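Local coordinates for tyrosinase (Aspergillus oryzae, PDB 6JU8), which probably oxidises L-tyrosine and L-dopa to L-dopaquinone with molecular oxygen at a pair of copper ions, as a tyrosinase of melanin synthesis, at residues A68-A73 with T93-H98; P104-V109 with D406-F411. The protein carries 1 engineered substitution. All blocks are in the same frame, centred on the assembly; numbering follows the deposited sequence.

Contact 1 (A68-A73 with T93-H98); sequences AGIHGA and TGFAVH. Engineered in segment 93-98: Ala96 (natural residue Cys). With CU (copper (II) ion), chain C.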
ATOM      1  N   ALA A  68       6.055 -22.293   2.391  1.00  8.99           N
ATOM      2  CA  ALA A  68       4.700 -21.799   2.620  1.00  9.36           C
ATOM      3  C   ALA A  68       3.654 -22.806   2.153  1.00  8.41           C
ATOM      4  O   ALA A  68       2.579 -22.936   2.747  1.00  9.82           O
ATOM      5  CB  ALA A  68       4.509 -20.480   1.900  1.00  9.71           C
ATOM      6  N   GLY A  69       3.960 -23.557   1.093  1.00 10.00           N
ATOM      7  CA  GLY A  69       3.019 -24.525   0.561  1.00  9.94           C
ATOM      8  C   GLY A  69       2.771 -25.676   1.502  1.00 10.30           C
ATOM      9  O   GLY A  69       1.748 -26.354   1.386  1.00 13.04           O
ATOM     10  N   ILE A  70       3.648 -25.921   2.475  1.00  9.44           N
ATOM     11  CA  ILE A  70       3.369 -26.994   3.446  1.00  9.77           C
ATOM     12  C   ILE A  70       2.057 -26.755   4.139  1.00  8.81           C
ATOM     13  O   ILE A  70       1.303 -27.693   4.429  1.00 10.99           O
ATOM     14  CB  ILE A  70       4.528 -27.063   4.473  1.00 10.08           C
ATOM     15  CG1 ILE A  70       5.817 -27.586   3.824  1.00 10.51           C
ATOM     16  CG2 ILE A  70       4.125 -27.916   5.662  1.00 11.03           C
ATOM     17  CD1 ILE A  70       7.064 -27.387   4.647  1.00 10.58           C
ATOM     18  N   HIS A  71       1.784 -25.497   4.466  1.00  9.62           N
ATOM     19  CA  HIS A  71       0.650 -25.140   5.319  1.00  9.02           C
ATOM     20  C   HIS A  71      -0.686 -25.429   4.639  1.00  9.07           C
ATOM     21  O   HIS A  71      -1.612 -25.885   5.292  1.00 13.42           O
ATOM     22  CB  HIS A  71       0.768 -23.658   5.652  1.00  9.65           C
ATOM     23  CG  HIS A  71      -0.208 -23.124   6.638  1.00  8.57           C
ATOM     24  ND1 HIS A  71      -1.280 -22.354   6.213  1.00 10.14           N
ATOM     25  CD2 HIS A  71      -0.314 -23.229   7.975  1.00 11.30           C
ATOM     26  CE1 HIS A  71      -1.983 -22.004   7.296  1.00 12.16           C
ATOM     27  NE2 HIS A  71      -1.425 -22.515   8.370  1.00 12.65           N
ATOM     28  N   GLY A  72      -0.827 -25.127   3.345  1.00 10.18           N
ATOM     29  CA  GLY A  72      -2.102 -25.111   2.657  1.00 10.31           C
ATOM     30  C   GLY A  72      -1.970 -25.351   1.172  1.00  8.86           C
ATOM     31  O   GLY A  72      -1.362 -26.325   0.730  1.00 10.35           O
ATOM     32  N   ALA A  73      -2.603 -24.477   0.395  1.00  9.32           N
ATOM     33  CA  ALA A  73      -2.568 -24.582  -1.060  1.00  9.67           C
ATOM     34  C   ALA A  73      -1.136 -24.406  -1.537  1.00  9.35           C
ATOM     35  O   ALA A  73      -0.385 -23.625  -0.922  1.00  9.92           O
ATOM     36  CB  ALA A  73      -3.488 -23.536  -1.686  1.00  9.76           C
ATOM     37  N   THR A  93      -6.831 -29.976   1.602  1.00 17.61           N
ATOM     38  CA  THR A  93      -6.272 -29.154   2.683  1.00 13.87           C
ATOM     39  C   THR A  93      -4.788 -29.465   2.823  1.00 13.18           C
ATOM     40  O   THR A  93      -4.284 -30.425   2.224  1.00 15.09           O
ATOM     41  CB  THR A  93      -7.068 -29.421   3.964  1.00 13.90           C
ATOM     42  OG1 THR A  93      -6.800 -28.405   4.943  1.00 16.57           O
ATOM     43  CG2 THR A  93      -6.654 -30.760   4.544  1.00 18.65           C
ATOM     44  N   GLY A  94      -4.087 -28.633   3.573  1.00 11.84           N
ATOM     45  CA  GLY A  94      -2.657 -28.749   3.751  1.00 12.48           C
ATOM     46  C   GLY A  94      -2.302 -29.622   4.942  1.00 10.80           C
ATOM     47  O   GLY A  94      -3.153 -30.260   5.579  1.00 12.60           O
ATOM     48  N   PHE A  95      -0.987 -29.647   5.228  1.00 10.06           N
ATOM     49  CA  PHE A  95      -0.524 -30.443   6.364  1.00 10.45           C
ATOM     50  C   PHE A  95      -0.841 -29.758   7.681  1.00 10.76           C
ATOM     51  O   PHE A  95      -0.746 -30.395   8.729  1.00 11.92           O
ATOM     52  CB  PHE A  95       0.985 -30.669   6.293  1.00 11.19           C
ATOM     53  CG  PHE A  95       1.405 -31.558   5.144  1.00 11.10           C
ATOM     54  CD1 PHE A  95       1.184 -32.920   5.240  1.00 13.90           C
ATOM     55  CD2 PHE A  95       2.051 -31.075   4.015  1.00 11.99           C
ATOM     56  CE1 PHE A  95       1.577 -33.772   4.219  1.00 16.86           C
ATOM     57  CE2 PHE A  95       2.434 -31.910   2.968  1.00 12.84           C
ATOM     58  CZ  PHE A  95       2.223 -33.275   3.106  1.00 13.89           C
ATOM     59  N   ALA A  96      -1.082 -28.453   7.655  1.00 11.12           N
ATOM     60  CA  ALA A  96      -1.238 -27.697   8.881  1.00 11.10           C
ATOM     61  C   ALA A  96      -2.375 -28.267   9.722  1.00 10.98           C
ATOM     62  O   ALA A  96      -3.417 -28.663   9.188  1.00 14.18           O
ATOM     63  CB  ALA A  96      -1.526 -26.237   8.564  1.00 12.02           C
ATOM     64  N   VAL A  97      -2.149 -28.271  11.028  1.00 10.11           N
ATOM     65  CA  VAL A  97      -3.197 -28.677  11.962  1.00  9.63           C
ATOM     66  C   VAL A  97      -3.964 -27.458  12.455  1.00  8.72           C
ATOM     67  O   VAL A  97      -3.385 -26.573  13.086  1.00 12.20           O
ATOM     68  CB  VAL A  97      -2.628 -29.410  13.193  1.00 10.48           C
ATOM     69  CG1 VAL A  97      -3.751 -29.646  14.192  1.00 13.83           C
ATOM     70  CG2 VAL A  97      -1.986 -30.725  12.774  1.00 13.42           C
ATOM     71  N   HIS A  98      -5.253 -27.418  12.145  1.00  9.52           N
ATOM     72  CA  HIS A  98      -6.197 -26.443  12.681  1.00  9.94           C
ATOM     73  C   HIS A  98      -7.354 -27.180  13.336  1.00  9.29           C
ATOM     74  O   HIS A  98      -7.720 -28.280  12.886  1.00 11.12           O
ATOM     75  CB  HIS A  98      -6.685 -25.490  11.571  1.00 13.03           C
ATOM     76  CG  HIS A  98      -5.538 -24.709  10.999  1.00 15.54           C
ATOM     77  ND1 HIS A  98      -5.096 -24.919   9.708  1.00 15.69           N
ATOM     78  CD2 HIS A  98      -4.725 -23.755  11.515  1.00 24.59           C
ATOM     79  CE1 HIS A  98      -4.097 -24.103   9.456  1.00 18.40           C
ATOM     80  NE2 HIS A  98      -3.815 -23.393  10.538  1.00 20.63           N
TER
HETATM   81 CU    CU C 501      -1.648 -22.975  10.437  0.51 14.86          CU
HETATM   82  O   HOH W   1      -4.366 -26.247   5.230  1.00 13.42           O
HETATM   83  O   HOH W   2      -2.088 -21.113  10.665  1.00 22.12           O

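Contact 2 (P104-V109 with D406-F411); sequences PTWHRV and DDLRPF. With CU (copper (II) ion), chain C.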
ATOM      1  N   PRO A 104      -0.844 -26.060  18.424  1.00  8.17           N
ATOM      2  CA  PRO A 104       0.393 -25.349  18.811  1.00  9.55           C
ATOM      3  C   PRO A 104       1.648 -26.126  18.488  1.00  8.84           C
ATOM      4  O   PRO A 104       2.693 -25.518  18.198  1.00  9.36           O
ATOM      5  CB  PRO A 104       0.240 -25.189  20.336  1.00  9.85           C
ATOM      6  CG  PRO A 104      -1.246 -25.297  20.570  1.00  9.68           C
ATOM      7  CD  PRO A 104      -1.715 -26.353  19.587  1.00  8.91           C
ATOM      8  N   THR A 105       1.598 -27.471  18.587  1.00  9.31           N
ATOM      9  CA  THR A 105       2.860 -28.210  18.417  1.00  8.96           C
ATOM     10  C   THR A 105       3.202 -28.399  16.956  1.00  9.51           C
ATOM     11  O   THR A 105       4.383 -28.307  16.563  1.00  9.32           O
ATOM     12  CB  THR A 105       2.801 -29.551  19.176  1.00  9.75           C
ATOM     13  OG1 THR A 105       1.566 -30.173  18.810  1.00 10.06           O
ATOM     14  CG2 THR A 105       2.822 -29.292  20.681  1.00 11.01           C
ATOM     15  N   TRP A 106       2.188 -28.613  16.109  1.00  9.03           N
ATOM     16  CA  TRP A 106       2.493 -28.638  14.660  1.00  9.04           C
ATOM     17  C   TRP A 106       3.158 -27.338  14.266  1.00  8.66           C
ATOM     18  O   TRP A 106       4.183 -27.309  13.562  1.00  9.35           O
ATOM     19  CB  TRP A 106       1.192 -28.901  13.856  1.00  9.71           C
ATOM     20  CG  TRP A 106       1.531 -29.108  12.402  1.00  8.90           C
ATOM     21  CD1 TRP A 106       1.775 -30.317  11.808  1.00  9.85           C
ATOM     22  CD2 TRP A 106       1.676 -28.119  11.391  1.00  9.00           C
ATOM     23  NE1 TRP A 106       2.073 -30.147  10.465  1.00  9.44           N
ATOM     24  CE2 TRP A 106       2.019 -28.796  10.200  1.00 10.02           C
ATOM     25  CE3 TRP A 106       1.569 -26.715  11.376  1.00  9.24           C
ATOM     26  CZ2 TRP A 106       2.248 -28.120   8.998  1.00  9.94           C
ATOM     27  CZ3 TRP A 106       1.790 -26.053  10.180  1.00  8.61           C
ATOM     28  CH2 TRP A 106       2.132 -26.749   9.000  1.00 10.53           C
ATOM     29  N   HIS A 107       2.584 -26.200  14.702  1.00  8.45           N
ATOM     30  CA  HIS A 107       3.153 -24.916  14.298  1.00  8.38           C
ATOM     31  C   HIS A 107       4.485 -24.642  14.964  1.00  8.44           C
ATOM     32  O   HIS A 107       5.324 -23.955  14.345  1.00  9.26           O
ATOM     33  CB  HIS A 107       2.144 -23.786  14.565  1.00  8.83           C
ATOM     34  CG  HIS A 107       1.009 -23.800  13.597  1.00  9.40           C
ATOM     35  ND1 HIS A 107      -0.142 -24.564  13.750  1.00  9.65           N
ATOM     36  CD2 HIS A 107       0.838 -23.156  12.418  1.00  9.80           C
ATOM     37  CE1 HIS A 107      -0.958 -24.361  12.715  1.00  9.81           C
ATOM     38  NE2 HIS A 107      -0.381 -23.516  11.881  1.00 10.59           N
ATOM     39  N   ARG A 108       4.762 -25.181  16.150  1.00  8.79           N
ATOM     40  CA  ARG A 108       6.071 -25.024  16.771  1.00  9.14           C
ATOM     41  C   ARG A 108       7.132 -25.596  15.846  1.00  8.58           C
ATOM     42  O   ARG A 108       8.184 -24.971  15.628  1.00 10.14           O
ATOM     43  CB  ARG A 108       6.087 -25.712  18.142  1.00  9.85           C
ATOM     44  CG  ARG A 108       7.486 -25.695  18.790  1.00 10.16           C
ATOM     45  CD  ARG A 108       7.426 -26.001  20.288  1.00 10.32           C
ATOM     46  NE  ARG A 108       6.851 -24.887  21.029  1.00  9.33           N
ATOM     47  CZ  ARG A 108       6.465 -24.899  22.290  1.00 10.04           C
ATOM     48  NH1 ARG A 108       6.586 -25.972  23.067  1.00 11.24           N
ATOM     49  NH2 ARG A 108       5.933 -23.792  22.812  1.00 10.25           N
ATOM     50  N   VAL A 109       6.876 -26.795  15.298  1.00  9.48           N
ATOM     51  CA  VAL A 109       7.855 -27.406  14.390  1.00  9.65           C
ATOM     52  C   VAL A 109       7.945 -26.616  13.098  1.00  9.26           C
ATOM     53  O   VAL A 109       9.047 -26.400  12.553  1.00  9.71           O
ATOM     54  CB  VAL A 109       7.499 -28.881  14.121  1.00 10.22           C
ATOM     55  CG1 VAL A 109       8.548 -29.516  13.195  1.00 12.04           C
ATOM     56  CG2 VAL A 109       7.411 -29.724  15.393  1.00 11.67           C
ATOM     57  N   ASP A 406       0.035 -38.078  17.752  1.00 13.32           N
ATOM     58  CA  ASP A 406      -0.089 -37.913  16.307  1.00 13.11           C
ATOM     59  C   ASP A 406       1.249 -37.564  15.658  1.00 13.71           C
ATOM     60  O   ASP A 406       1.989 -36.694  16.143  1.00 13.62           O
ATOM     61  CB  ASP A 406      -1.059 -36.771  15.980  1.00 14.08           C
ATOM     62  CG  ASP A 406      -2.516 -37.073  16.241  1.00 16.31           C
ATOM     63  OD1 ASP A 406      -2.888 -38.202  16.608  1.00 19.61           O
ATOM     64  OD2 ASP A 406      -3.331 -36.137  16.056  1.00 18.10           O
ATOM     65  N   ASP A 407       1.546 -38.185  14.513  1.00 13.72           N
ATOM     66  CA  ASP A 407       2.672 -37.733  13.707  1.00 12.72           C
ATOM     67  C   ASP A 407       2.399 -36.328  13.180  1.00 12.14           C
ATOM     68  O   ASP A 407       1.352 -36.049  12.578  1.00 13.92           O
ATOM     69  CB  ASP A 407       2.832 -38.687  12.509  1.00 15.18           C
ATOM     70  CG  ASP A 407       3.508 -39.997  12.861  1.00 16.86           C
ATOM     71  OD1 ASP A 407       4.182 -40.108  13.900  1.00 19.71           O
ATOM     72  OD2 ASP A 407       3.293 -40.937  12.068  1.00 22.14           O
ATOM     73  N   LEU A 408       3.350 -35.436  13.371  1.00 11.82           N
ATOM     74  CA  LEU A 408       3.240 -34.066  12.859  1.00 10.64           C
ATOM     75  C   LEU A 408       3.849 -34.001  11.473  1.00 10.36           C
ATOM     76  O   LEU A 408       4.892 -33.405  11.198  1.00 11.74           O
ATOM     77  CB  LEU A 408       3.919 -33.117  13.844  1.00 11.47           C
ATOM     78  CG  LEU A 408       3.393 -33.152  15.272  1.00 10.54           C
ATOM     79  CD1 LEU A 408       4.245 -32.269  16.182  1.00 11.45           C
ATOM     80  CD2 LEU A 408       1.934 -32.728  15.326  1.00 12.80           C
ATOM     81  N   ARG A 409       3.135 -34.653  10.542  1.00 12.69           N
ATOM     82  CA  ARG A 409       3.533 -34.676   9.134  1.00 11.48           C
ATOM     83  C   ARG A 409       3.528 -33.257   8.593  1.00 10.17           C
ATOM     84  O   ARG A 409       2.651 -32.466   8.970  1.00 11.51           O
ATOM     85  CB  ARG A 409       2.548 -35.561   8.351  1.00 12.52           C
ATOM     86  CG  ARG A 409       2.571 -37.026   8.798  1.00 16.76           C
ATOM     87  CD  ARG A 409       1.703 -37.894   7.876  1.00 24.68           C
ATOM     88  NE  ARG A 409       0.649 -37.085   7.277  1.00 32.25           N
ATOM     89  CZ  ARG A 409       0.265 -37.114   6.010  1.00 34.30           C
ATOM     90  NH1 ARG A 409      -0.706 -36.324   5.559  1.00 34.77           N
ATOM     91  NH2 ARG A 409       0.859 -37.953   5.162  1.00 38.77           N
ATOM     92  N   PRO A 410       4.438 -32.885   7.705  1.00 11.49           N
ATOM     93  CA  PRO A 410       5.422 -33.727   7.045  1.00 11.43           C
ATOM     94  C   PRO A 410       6.825 -33.651   7.621  1.00 10.72           C
ATOM     95  O   PRO A 410       7.814 -33.925   6.924  1.00 13.96           O
ATOM     96  CB  PRO A 410       5.406 -33.071   5.642  1.00 11.61           C
ATOM     97  CG  PRO A 410       5.431 -31.605   5.997  1.00 12.01           C
ATOM     98  CD  PRO A 410       4.448 -31.506   7.145  1.00 11.76           C
ATOM     99  N   PHE A 411       6.947 -33.331   8.898  1.00  9.99           N
ATOM    100  CA  PHE A 411       8.209 -32.925   9.484  1.00 10.38           C
ATOM    101  C   PHE A 411       9.024 -34.114   9.981  1.00 10.72           C
ATOM    102  O   PHE A 411       8.578 -34.813  10.880  1.00 12.68           O
ATOM    103  CB  PHE A 411       7.953 -31.947  10.628  1.00 11.34           C
ATOM    104  CG  PHE A 411       7.148 -30.732  10.221  1.00 10.70           C
ATOM    105  CD1 PHE A 411       7.518 -29.986   9.103  1.00 11.12           C
ATOM    106  CD2 PHE A 411       6.045 -30.333  10.965  1.00 10.31           C
ATOM    107  CE1 PHE A 411       6.784 -28.850   8.752  1.00 10.83           C
ATOM    108  CE2 PHE A 411       5.338 -29.196  10.638  1.00 10.04           C
ATOM    109  CZ  PHE A 411       5.723 -28.449   9.533  1.00 10.69           C
TER
HETATM  110 CU    CU C 501      -1.648 -22.975  10.437  0.51 14.86          CU
HETATM  111  O   HOH W   2      -2.088 -21.113  10.665  1.00 22.12           O

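Contact 1 (A68-A73 with T93-H98)
The backbone carbonyl oxygen of His71 is gripped from the 93-98 loop in two ways. A water lies 2.8 Å from His71 O and donates to it. The same water accepts from Gly94 N, so it bridges the two backbones. The second grip is a CA-H...O contact from Gly94 CA to His71 O at 3.4 Å. The place where a side chain of Gly94 would start is taken by His71 O and Gly72 CA, and the CA atoms of Gly94 and Gly72 come within 3.8 Å. Next to this, Phe95 N donates to Ile70 O over 3.1 Å. This bond runs nearly along the C=O axis. Ile70 O also lies at the edge of the Phe95 ring, near its plane. Ile70 CG2 meets Phe95 CD2 in a loose apolar contact.

His71 and His98 are two of the three histidines on one copper of the dinuclear centre, a hallmark of the tyrosinase family; His107 of helix 103-129 is the third. His71 NE2 binds the ion at 2.1 Å and His98 NE2 at 2.2 Å, and a water is also bound. CB of His71 points away from the 93-98 loop. CG is anti to the backbone N (chi1 -173°), and the ring end comes back to the loop at NE2. The two imidazole planes are turned by 79°, and His71 NE2 sits at the edge of the His98 ring, near its plane.

Ala96 is an engineered residue, cysteine in the natural sequence. Its CB touches His71 CD2 at 3.3 Å. Phe372 meets the His71 ring edge-to-face.

Contact 2 (P104-V109 with D406-F411)
Trp106 NE1 donates to the backbone oxygen of Arg409 at 2.8 Å, with an N-H...O angle of 166°. The acceptor lies in the indole plane, at its edge. The donor is tilted 31° from the carbonyl plane of Arg409. Phe411 takes one face of the same indole. Its CE2 stands 3.3 Å above that plane, offset toward the rim, and its CZ lies 3.5 Å from Trp106 CZ2. The five-membered ring of Trp106 and the Phe411 ring are inclined at 40°, an oblique pairing. Leu408 adds CB beside Trp106 CD1.

Val109, one helical turn on, presents CG1 to the Phe411 ring, 3.5 Å from CD2. Its other methyl, CG2, meets Leu408 CD1 at 4.1 Å. This packing sets the loop before strand 412-415 against helix 103-129, a copper-ligand helix of the tyrosinase central domain. His107 on that helix binds copper through NE2 at 2.0 Å. CE3 of Trp106 lies 3.5 Å above the centre of the His107 imidazole.

In the loop, Leu408 centres an inverse gamma turn and a cis peptide bond precedes Pro410. Phe411 N donates to Leu408 O. Further out, the backbone of Phe424 hydrogen-bonds to that of Leu408 and Phe411. His107 ND1 is hydrogen-bonded to Phe103 O, and its ring stacks with that of His376.

Overall arrangement
From the N terminus, helix 64-69 runs into segment 68-73. A long connection without helix or strand then returns as 93-98, and contact 1 closes this loop. Helix 103-129 follows and opens contact 2, which closes about 300 residues later at 406-411. The contacts are in series and neither nests nor crosses. Contact 1 ties the end of helix 64-69 to the loop ahead of helix 103-129. Contact 2 ties that helix to the segment before strand 412-415. They share one copper ion and its water. They also touch directly: Ala96 CA packs on Trp106 CH2 at 3.5 Å.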